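Local coordinates for protein beta-n-acetylhexosaminidase (PDB 4AZI) that probably removes terminal N-acetylglucosamine residues from glycans as a family 20 exo-beta-D-N-acetylglucosaminidase catalytic module, at residues Leu27-Asp32 with Tyr337-Ile342. The protein carries 2 engineered substitutions. Numbering follows the deposited sequence.
Sequences LKRIVD and YKEEEI
The phenol end of the Y337 ring meets I30: OH lies 3.7 Å from both CG1 and CD1 of I30, and CD1 approaches the ring obliquely. One face of the ring carries the backbone N of E339, 3.8 Å above the plane and over its centre, while F22 packs edge-to-face with the same ring. Beside this contact run the two charged chains. R29 bends at chi2 and chi3 and crosses E339 at about a right angle, and the guanidinium and carboxylate planes stand 80° apart. E339, with CG anti to its N (chi1 166°) and the rest of the chain extended, holds its carboxylate out to R29; OE1 sits 3.3 Å from CD of R29, and OE2 is modelled in a salt bridge to NH1, though too close to it for either position to be trusted. In the TIM barrel this joins helix 24-37, after the first strand, to the start of helix 339-352, after the eighth, beside the barrel's closure. I30 is buried in the protein and meets the phenol, whereas the ion pair involves an exposed arginine, where solvent probably weakens its pull.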
loop_
_atom_site.group_PDB
_atom_site.type_symbol
_atom_site.label_atom_id
_atom_site.label_comp_id
_atom_site.label_asym_id
_atom_site.label_seq_id
_atom_site.Cartn_x
_atom_site.Cartn_y
_atom_site.Cartn_z
ATOM N N LEU A 27 5.656 -8.498 10.371
ATOM C CA LEU A 27 4.640 -8.378 9.327
ATOM C C LEU A 27 3.610 -9.503 9.402
ATOM O O LEU A 27 2.416 -9.262 9.212
ATOM C CB LEU A 27 5.294 -8.277 7.949
ATOM C CG LEU A 27 6.248 -7.075 7.828
ATOM C CD1 LEU A 27 7.171 -7.193 6.624
ATOM C CD2 LEU A 27 5.486 -5.755 7.808
ATOM N N LYS A 28 4.070 -10.711 9.728
ATOM C CA LYS A 28 3.174 -11.845 9.974
ATOM C C LYS A 28 2.185 -11.523 11.095
ATOM O O LYS A 28 1.001 -11.821 10.971
ATOM C CB LYS A 28 3.964 -13.117 10.314
ATOM C CG LYS A 28 4.583 -13.841 9.122
ATOM C CD LYS A 28 5.434 -15.024 9.585
ATOM C CE LYS A 28 5.239 -16.249 8.706
ATOM N NZ LYS A 28 5.977 -17.465 9.185
ATOM N N ARG A 29 2.667 -10.914 12.180
ATOM C CA ARG A 29 1.801 -10.473 13.282
ATOM C C ARG A 29 0.740 -9.449 12.864
ATOM O O ARG A 29 -0.401 -9.493 13.336
ATOM C CB ARG A 29 2.633 -9.898 14.424
ATOM C CG ARG A 29 3.365 -10.940 15.243
ATOM C CD ARG A 29 3.303 -10.570 16.709
ATOM N NE ARG A 29 1.984 -10.880 17.273
ATOM C CZ ARG A 29 1.549 -10.484 18.468
ATOM N NH1 ARG A 29 2.318 -9.746 19.258
ATOM N NH2 ARG A 29 0.335 -10.831 18.877
ATOM N N ILE A 30 1.133 -8.515 11.999
ATOM C CA ILE A 30 0.193 -7.574 11.378
ATOM C C ILE A 30 -0.880 -8.317 10.563
ATOM O O ILE A 30 -2.070 -8.019 10.687
ATOM C CB ILE A 30 0.938 -6.529 10.504
ATOM C CG1 ILE A 30 1.717 -5.554 11.401
ATOM C CG2 ILE A 30 -0.027 -5.793 9.568
ATOM C CD1 ILE A 30 2.783 -4.749 10.683
ATOM N N VAL A 31 -0.448 -9.282 9.744
ATOM C CA VAL A 31 -1.347 -10.168 8.982
ATOM C C VAL A 31 -2.355 -10.864 9.911
ATOM O O VAL A 31 -3.561 -10.861 9.644
ATOM C CB VAL A 31 -0.542 -11.231 8.180
ATOM C CG1 VAL A 31 -1.426 -12.394 7.748
ATOM C CG2 VAL A 31 0.131 -10.599 6.970
ATOM N N ASP A 32 -1.834 -11.437 11.000
ATOM C CA ASP A 32 -2.624 -12.075 12.064
ATOM C C ASP A 32 -3.685 -11.153 12.639
ATOM O O ASP A 32 -4.852 -11.532 12.755
ATOM C CB ASP A 32 -1.712 -12.504 13.224
ATOM C CG ASP A 32 -0.852 -13.700 12.889
ATOM O OD1 ASP A 32 -1.085 -14.336 11.843
ATOM O OD2 ASP A 32 0.050 -14.008 13.698
ATOM N N TYR A 337 8.816 1.328 16.555
ATOM C CA TYR A 337 7.550 0.728 16.157
ATOM C C TYR A 337 6.946 0.022 17.364
ATOM O O TYR A 337 7.524 -0.930 17.893
ATOM C CB TYR A 337 7.722 -0.241 14.973
ATOM C CG TYR A 337 6.533 -1.160 14.749
ATOM C CD1 TYR A 337 5.289 -0.648 14.372
ATOM C CD2 TYR A 337 6.650 -2.539 14.915
ATOM C CE1 TYR A 337 4.200 -1.482 14.167
ATOM C CE2 TYR A 337 5.564 -3.382 14.714
ATOM C CZ TYR A 337 4.343 -2.847 14.336
ATOM O OH TYR A 337 3.254 -3.664 14.145
ATOM N N LYS A 338 5.796 0.520 17.804
ATOM C CA LYS A 338 5.056 -0.086 18.900
ATOM C C LYS A 338 3.807 -0.761 18.355
ATOM O O LYS A 338 2.781 -0.123 18.114
ATOM C CB LYS A 338 4.707 0.947 19.971
ATOM C CG LYS A 338 5.874 1.320 20.870
ATOM C CD LYS A 338 5.480 2.447 21.810
ATOM C CE LYS A 338 6.694 3.235 22.262
ATOM N NZ LYS A 338 6.316 4.626 22.635
ATOM N N GLU A 339 3.934 -2.066 18.152
ATOM C CA GLU A 339 2.880 -2.925 17.641
ATOM C C GLU A 339 1.494 -2.619 18.230
ATOM O O GLU A 339 0.506 -2.514 17.494
ATOM C CB GLU A 339 3.292 -4.375 17.893
ATOM C CG GLU A 339 2.195 -5.403 17.748
ATOM C CD GLU A 339 2.729 -6.808 17.894
ATOM O OE1 GLU A 339 3.386 -7.293 16.946
ATOM O OE2 GLU A 339 2.519 -7.408 18.969
ATOM N N GLU A 340 1.445 -2.460 19.551
ATOM C CA GLU A 340 0.205 -2.190 20.287
ATOM C C GLU A 340 -0.526 -0.899 19.870
ATOM O O GLU A 340 -1.753 -0.840 19.906
ATOM C CB GLU A 340 0.455 -2.220 21.806
ATOM C CG GLU A 340 1.339 -1.102 22.361
ATOM C CD GLU A 340 2.841 -1.390 22.326
ATOM O OE1 GLU A 340 3.275 -2.476 21.859
ATOM O OE2 GLU A 340 3.602 -0.507 22.781
ATOM N N GLU A 341 0.229 0.125 19.482
ATOM C CA GLU A 341 -0.370 1.354 18.959
ATOM C C GLU A 341 -1.102 1.059 17.652
ATOM O O GLU A 341 -2.251 1.460 17.469
ATOM C CB GLU A 341 0.693 2.421 18.718
ATOM C CG GLU A 341 1.303 3.020 19.971
ATOM C CD GLU A 341 2.359 4.058 19.651
ATOM O OE1 GLU A 341 2.941 4.001 18.551
ATOM O OE2 GLU A 341 2.608 4.944 20.494
ATOM N N ILE A 342 -0.423 0.345 16.758
ATOM C CA ILE A 342 -0.963 -0.006 15.440
ATOM C C ILE A 342 -2.186 -0.909 15.580
ATOM O O ILE A 342 -3.160 -0.758 14.848
ATOM C CB ILE A 342 0.124 -0.653 14.545
ATOM C CG1 ILE A 342 1.040 0.425 13.953
ATOM C CG2 ILE A 342 -0.491 -1.444 13.396
ATOM C CD1 ILE A 342 1.910 1.162 14.955
#